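Local coordinates for 4-hydroxy-3-methylbut-2-enyl diphosphate reductase, apicoplast (Plasmodium falciparum, PDB 4N7B), which reduces (E)-4-hydroxy-3-methylbut-2-enyl diphosphate to isopentenyl and dimethylallyl diphosphate with an iron-sulfur cluster, the last step of the MEP pathway to isoprenoid precursors in the apicoplast, at residues Glu239-Cys244 with Glu271-Ile276; Ser442-Leu447 with Ala458-Thr463. All blocks are in the same frame, centred on the assembly; numbering follows the deposited sequence.

Interaction 1. Residues Glu239-Cys244 with Glu271-Ile276; sequences ETVEEC and EGAIFI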
loop_
_atom_site.group_PDB
_atom_site.type_symbol
_atom_site.label_atom_id
_atom_site.label_comp_id
_atom_site.label_asym_id
_atom_site.label_seq_id
_atom_site.Cartn_x
_atom_site.Cartn_y
_atom_site.Cartn_z
ATOM N N GLU A 239 4.795 -12.098 7.245
ATOM C CA GLU A 239 5.695 -12.957 8.006
ATOM C C GLU A 239 5.569 -12.644 9.504
ATOM O O GLU A 239 5.622 -13.539 10.340
ATOM C CB GLU A 239 7.134 -12.780 7.510
ATOM C CG GLU A 239 8.155 -13.725 8.175
ATOM C CD GLU A 239 9.560 -13.630 7.559
ATOM O OE1 GLU A 239 10.463 -14.381 8.002
ATOM O OE2 GLU A 239 9.761 -12.805 6.632
ATOM N N THR A 240 5.360 -11.374 9.841
ATOM C CA THR A 240 5.209 -10.991 11.245
ATOM C C THR A 240 4.040 -11.744 11.866
ATOM O O THR A 240 4.149 -12.265 12.972
ATOM C CB THR A 240 4.968 -9.487 11.417
ATOM O OG1 THR A 240 6.171 -8.767 11.119
ATOM C CG2 THR A 240 4.538 -9.180 12.843
ATOM N N VAL A 241 2.923 -11.821 11.156
ATOM C CA VAL A 241 1.747 -12.507 11.696
ATOM C C VAL A 241 1.961 -14.006 11.757
ATOM O O VAL A 241 1.624 -14.643 12.754
ATOM C CB VAL A 241 0.477 -12.229 10.870
ATOM C CG1 VAL A 241 -0.721 -12.997 11.439
ATOM C CG2 VAL A 241 0.179 -10.733 10.859
ATOM N N GLU A 242 2.519 -14.565 10.689
ATOM C CA GLU A 242 2.748 -16.004 10.594
ATOM C C GLU A 242 3.695 -16.490 11.692
ATOM O O GLU A 242 3.560 -17.598 12.224
ATOM C CB GLU A 242 3.323 -16.346 9.218
ATOM C CG GLU A 242 2.260 -16.644 8.161
ATOM C CD GLU A 242 2.806 -16.599 6.742
ATOM O OE1 GLU A 242 4.016 -16.319 6.578
ATOM O OE2 GLU A 242 2.023 -16.824 5.783
ATOM N N GLU A 243 4.643 -15.639 12.053
ATOM C CA GLU A 243 5.679 -16.030 12.977
ATOM C C GLU A 243 5.158 -15.940 14.416
ATOM O O GLU A 243 5.577 -16.709 15.291
ATOM C CB GLU A 243 6.918 -15.170 12.736
ATOM C CG GLU A 243 8.174 -15.730 13.358
ATOM C CD GLU A 243 8.657 -16.963 12.640
ATOM O OE1 GLU A 243 8.525 -17.022 11.398
ATOM O OE2 GLU A 243 9.150 -17.874 13.326
ATOM N N CYS A 244 4.213 -15.030 14.646
ATOM C CA CYS A 244 3.541 -14.918 15.938
ATOM C C CYS A 244 2.667 -16.135 16.167
ATOM O O CYS A 244 2.580 -16.664 17.276
ATOM C CB CYS A 244 2.670 -13.668 15.970
ATOM S SG CYS A 244 3.584 -12.149 16.318
ATOM N N GLU A 271 -5.443 -19.711 9.846
ATOM C CA GLU A 271 -4.291 -20.110 10.641
ATOM C C GLU A 271 -4.408 -19.626 12.086
ATOM O O GLU A 271 -3.603 -20.010 12.933
ATOM C CB GLU A 271 -2.996 -19.583 10.008
ATOM C CG GLU A 271 -2.634 -20.227 8.674
ATOM C CD GLU A 271 -1.464 -19.542 7.974
ATOM O OE1 GLU A 271 -0.645 -18.873 8.647
ATOM O OE2 GLU A 271 -1.367 -19.669 6.736
ATOM N N GLY A 272 -5.400 -18.779 12.367
ATOM C CA GLY A 272 -5.692 -18.378 13.736
ATOM C C GLY A 272 -5.572 -16.888 14.027
ATOM O O GLY A 272 -5.718 -16.460 15.175
ATOM N N ALA A 273 -5.314 -16.081 13.005
ATOM C CA ALA A 273 -5.282 -14.640 13.211
ATOM C C ALA A 273 -6.704 -14.079 13.247
ATOM O O ALA A 273 -7.622 -14.633 12.638
ATOM C CB ALA A 273 -4.463 -13.947 12.126
ATOM N N ILE A 274 -6.878 -12.983 13.974
ATOM C CA ILE A 274 -8.151 -12.284 14.005
ATOM C C ILE A 274 -7.913 -10.789 13.844
ATOM O O ILE A 274 -7.162 -10.175 14.614
ATOM C CB ILE A 274 -8.906 -12.547 15.320
ATOM C CG1 ILE A 274 -9.201 -14.044 15.470
ATOM C CG2 ILE A 274 -10.200 -11.744 15.361
ATOM C CD1 ILE A 274 -9.701 -14.437 16.847
ATOM N N PHE A 275 -8.553 -10.204 12.837
ATOM C CA PHE A 275 -8.396 -8.781 12.555
ATOM C C PHE A 275 -9.507 -7.999 13.234
ATOM O O PHE A 275 -10.689 -8.274 13.033
ATOM C CB PHE A 275 -8.397 -8.539 11.046
ATOM C CG PHE A 275 -7.389 -9.366 10.315
ATOM C CD1 PHE A 275 -7.769 -10.495 9.618
ATOM C CD2 PHE A 275 -6.050 -9.038 10.371
ATOM C CE1 PHE A 275 -6.827 -11.264 8.960
ATOM C CE2 PHE A 275 -5.109 -9.802 9.727
ATOM C CZ PHE A 275 -5.495 -10.919 9.019
ATOM N N ILE A 276 -9.121 -7.023 14.043
ATOM C CA ILE A 276 -10.080 -6.304 14.867
ATOM C C ILE A 276 -9.940 -4.809 14.661
ATOM O O ILE A 276 -8.926 -4.339 14.154
ATOM C CB ILE A 276 -9.873 -6.649 16.362
ATOM C CG1 ILE A 276 -8.514 -6.147 16.853
ATOM C CG2 ILE A 276 -9.942 -8.156 16.568
ATOM C CD1 ILE A 276 -8.511 -4.706 17.329
#

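Interaction 2. Residues Ser442-Leu447 with Ala458-Thr463; sequences SNAKKL and AVLLNT. With SO4 (sulfate ion), chain C.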
loop_
_atom_site.group_PDB
_atom_site.type_symbol
_atom_site.label_atom_id
_atom_site.label_comp_id
_atom_site.label_asym_id
_atom_site.label_seq_id
_atom_site.Cartn_x
_atom_site.Cartn_y
_atom_site.Cartn_z
ATOM N N SER A 442 -5.580 0.626 -2.363
ATOM C CA SER A 442 -5.444 1.877 -3.092
ATOM C C SER A 442 -4.411 1.765 -4.218
ATOM O O SER A 442 -4.675 2.197 -5.339
ATOM C CB SER A 442 -5.114 3.031 -2.128
ATOM O OG SER A 442 -4.611 4.161 -2.825
ATOM N N ASN A 443 -3.246 1.180 -3.954
ATOM C CA ASN A 443 -2.219 1.143 -4.993
ATOM C C ASN A 443 -2.655 0.282 -6.181
ATOM O O ASN A 443 -2.263 0.545 -7.317
ATOM C CB ASN A 443 -0.844 0.690 -4.446
ATOM C CG ASN A 443 -0.747 -0.810 -4.272
ATOM O OD1 ASN A 443 -0.401 -1.532 -5.203
ATOM N ND2 ASN A 443 -1.042 -1.288 -3.073
ATOM N N ALA A 444 -3.444 -0.762 -5.925
ATOM C CA ALA A 444 -4.030 -1.549 -7.015
ATOM C C ALA A 444 -4.908 -0.635 -7.864
ATOM O O ALA A 444 -4.774 -0.574 -9.091
ATOM C CB ALA A 444 -4.869 -2.707 -6.470
ATOM N N LYS A 445 -5.800 0.098 -7.208
ATOM C CA LYS A 445 -6.704 0.970 -7.939
ATOM C C LYS A 445 -5.930 2.015 -8.719
ATOM O O LYS A 445 -6.337 2.395 -9.820
ATOM C CB LYS A 445 -7.707 1.621 -6.987
ATOM C CG LYS A 445 -8.804 0.639 -6.574
ATOM C CD LYS A 445 -9.835 1.272 -5.656
ATOM C CE LYS A 445 -9.271 1.516 -4.281
ATOM N NZ LYS A 445 -10.361 1.906 -3.332
ATOM N N LYS A 446 -4.792 2.454 -8.181
ATOM C CA LYS A 446 -4.005 3.485 -8.863
ATOM C C LYS A 446 -3.264 2.908 -10.065
ATOM O O LYS A 446 -2.911 3.638 -10.999
ATOM C CB LYS A 446 -3.052 4.207 -7.898
ATOM C CG LYS A 446 -3.770 4.879 -6.729
ATOM C CD LYS A 446 -4.810 5.876 -7.224
ATOM C CE LYS A 446 -5.881 6.159 -6.164
ATOM N NZ LYS A 446 -7.070 6.885 -6.770
ATOM N N LEU A 447 -3.051 1.596 -10.072
ATOM C CA LEU A 447 -2.427 0.976 -11.240
ATOM C C LEU A 447 -3.432 0.997 -12.378
ATOM O O LEU A 447 -3.114 1.379 -13.501
ATOM C CB LEU A 447 -1.994 -0.455 -10.944
ATOM C CG LEU A 447 -0.704 -0.569 -10.142
ATOM C CD1 LEU A 447 -0.467 -2.016 -9.760
ATOM C CD2 LEU A 447 0.460 -0.047 -10.936
ATOM N N ALA A 458 -8.637 -0.709 -18.566
ATOM C CA ALA A 458 -7.995 -1.470 -17.517
ATOM C C ALA A 458 -9.050 -1.971 -16.548
ATOM O O ALA A 458 -10.100 -1.359 -16.395
ATOM C CB ALA A 458 -6.997 -0.605 -16.797
ATOM N N VAL A 459 -8.771 -3.098 -15.916
ATOM C CA VAL A 459 -9.697 -3.699 -14.976
ATOM C C VAL A 459 -8.896 -4.243 -13.821
ATOM O O VAL A 459 -7.794 -4.742 -14.009
ATOM C CB VAL A 459 -10.494 -4.898 -15.587
ATOM C CG1 VAL A 459 -11.461 -4.428 -16.621
ATOM C CG2 VAL A 459 -9.536 -5.932 -16.190
ATOM N N LEU A 460 -9.485 -4.164 -12.636
ATOM C CA LEU A 460 -8.896 -4.686 -11.432
ATOM C C LEU A 460 -9.652 -5.946 -11.085
ATOM O O LEU A 460 -10.856 -5.904 -10.922
ATOM C CB LEU A 460 -9.058 -3.677 -10.310
ATOM C CG LEU A 460 -8.537 -4.181 -8.973
ATOM C CD1 LEU A 460 -7.032 -4.339 -9.040
ATOM C CD2 LEU A 460 -8.924 -3.200 -7.893
ATOM N N LEU A 461 -8.950 -7.070 -10.985
ATOM C CA LEU A 461 -9.586 -8.350 -10.712
ATOM C C LEU A 461 -8.865 -9.063 -9.573
ATOM O O LEU A 461 -7.634 -9.161 -9.563
ATOM C CB LEU A 461 -9.565 -9.236 -11.966
ATOM C CG LEU A 461 -10.316 -8.680 -13.177
ATOM C CD1 LEU A 461 -10.100 -9.599 -14.373
ATOM C CD2 LEU A 461 -11.799 -8.516 -12.873
ATOM N N ASN A 462 -9.640 -9.572 -8.627
ATOM C CA ASN A 462 -9.096 -10.181 -7.436
ATOM C C ASN A 462 -8.505 -11.543 -7.786
ATOM O O ASN A 462 -7.435 -11.913 -7.290
ATOM C CB ASN A 462 -10.195 -10.311 -6.374
ATOM C CG ASN A 462 -9.645 -10.575 -4.978
ATOM O OD1 ASN A 462 -8.706 -9.916 -4.521
ATOM N ND2 ASN A 462 -10.244 -11.532 -4.288
ATOM N N THR A 463 -9.191 -12.256 -8.678
ATOM C CA THR A 463 -8.843 -13.625 -9.032
ATOM C C THR A 463 -9.360 -13.935 -10.450
ATOM O O THR A 463 -10.258 -13.242 -10.930
ATOM C CB THR A 463 -9.470 -14.604 -8.014
ATOM O OG1 THR A 463 -9.023 -15.926 -8.284
ATOM C CG2 THR A 463 -10.966 -14.604 -8.122
HETATM S S SO4 C . -3.047 0.092 0.114
HETATM O O1 SO4 C . -2.362 0.754 1.215
HETATM O O2 SO4 C . -2.924 -1.363 0.250
HETATM O O3 SO4 C . -4.452 0.487 0.187
HETATM O O4 SO4 C . -2.523 0.491 -1.205
#

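Interaction 1. Residues Glu239-Cys244 with Glu271-Ile276
Helix residue Val241 lies against Ala273 at the start of an edge strand, their CA atoms 7.5 Å apart, and Glu242 against Glu271 just before it, with CA atoms 8.1 Å apart. The strand, 273-276, borders a four-stranded parallel sheet in the alpha/beta fold of the IspH family. It is entered through a Schellman motif: Gly272, with a positive phi of 119°, is the first residue to leave the helical conformation after helix 262-271, and the chain turns there into the strand. The apolar part of the contact is small, a methyl against a methyl: Val241 CG1 meets Ala273 CB at 3.9 Å. Val241 sends CG1 out opposite its own backbone N (chi1 178°), and this branch does the touching. Leu268 of helix 262-271 packs on both Ala273 and Glu242, while Ile258 packs on Val241. Toward the surface two glutamates meet, both chains extended beyond CG, with their carboxylate planes only 22° apart. No hydrogen bond joins the segments, and the two acids, if both ionised, would probably repel each other mildly, Glu242 OE2 lying 4.4 Å from Glu271 OE1. That same Glu271 OE1 has a methylene as its nearest neighbour across the contact, Glu242 CG at 3.7 Å.

Interaction 2. Residues Ser442-Leu447 with Ala458-Thr463
A sulfate ion, probably from the crystallisation liquor, sits at the N-terminal end of the helix whose first turn, at Ala444 and Lys445, packs on Leu460 of the strand. Two backbone N-H groups of this turn hold it: Ser442 N gives a nearly straight bond to O3 (2.8 Å, 167°) and Asn443 N one to O4 (2.9 Å). The amide of Asn443 adds a second bond to that oxygen, ND2 to O4 at 3.0 Å. With chi1 at 79°, Asn443 CG lies between its own backbone N and carbonyl carbon, and ND2 reaches the same sulfate oxygen as the backbone N; its OD1 accepts a bond from Ala484 N that fixes the rotation of the amide. His260 and His343 also bond to the sulfate. By similarity these two histidines, Ser442 and Asn443 bind the substrate, so the ion is consistent with a phosphate position of the diphosphate; the helix dipole would probably favour an anion here. The contact with the strand is apolar and has no hydrogen bond across it. Leu460 straddles two successive helix residues: CD1 meets Ala444 CB at 3.7 Å, and CD2 touches Lys445 CG at 4.1 Å. Beyond CG the lysine chain leads away from the strand, bends at chi3 (-72°), and brings NZ to a weak hydrogen bond with Ser439 O. The two segments belong to the beta-alpha-beta unit 432-436, 442-452, 458-461, in which Leu460 also packs on Val435 of the neighbouring parallel strand and on Val448 one turn further along the helix.

Overall arrangement
Interaction 1 comes first along the chain and closes before interaction 2 opens; their centres are 25 Å apart, their nearest atoms about 14 Å, and they do not touch. Each sets a helix against an edge strand of a parallel sheet, but the sheets differ: 273-276 is an outer strand of a four-stranded sheet, 458-461 of a five-stranded one. The iron-sulfur cluster lies about 13 Å from the Val241 side chain and about 10 Å from that of Ala444. Interaction 2 includes residues of the probable diphosphate pocket itself, whereas the Val241 side chain of interaction 1 is about 11 Å from that of His293, another probable substrate-binding residue.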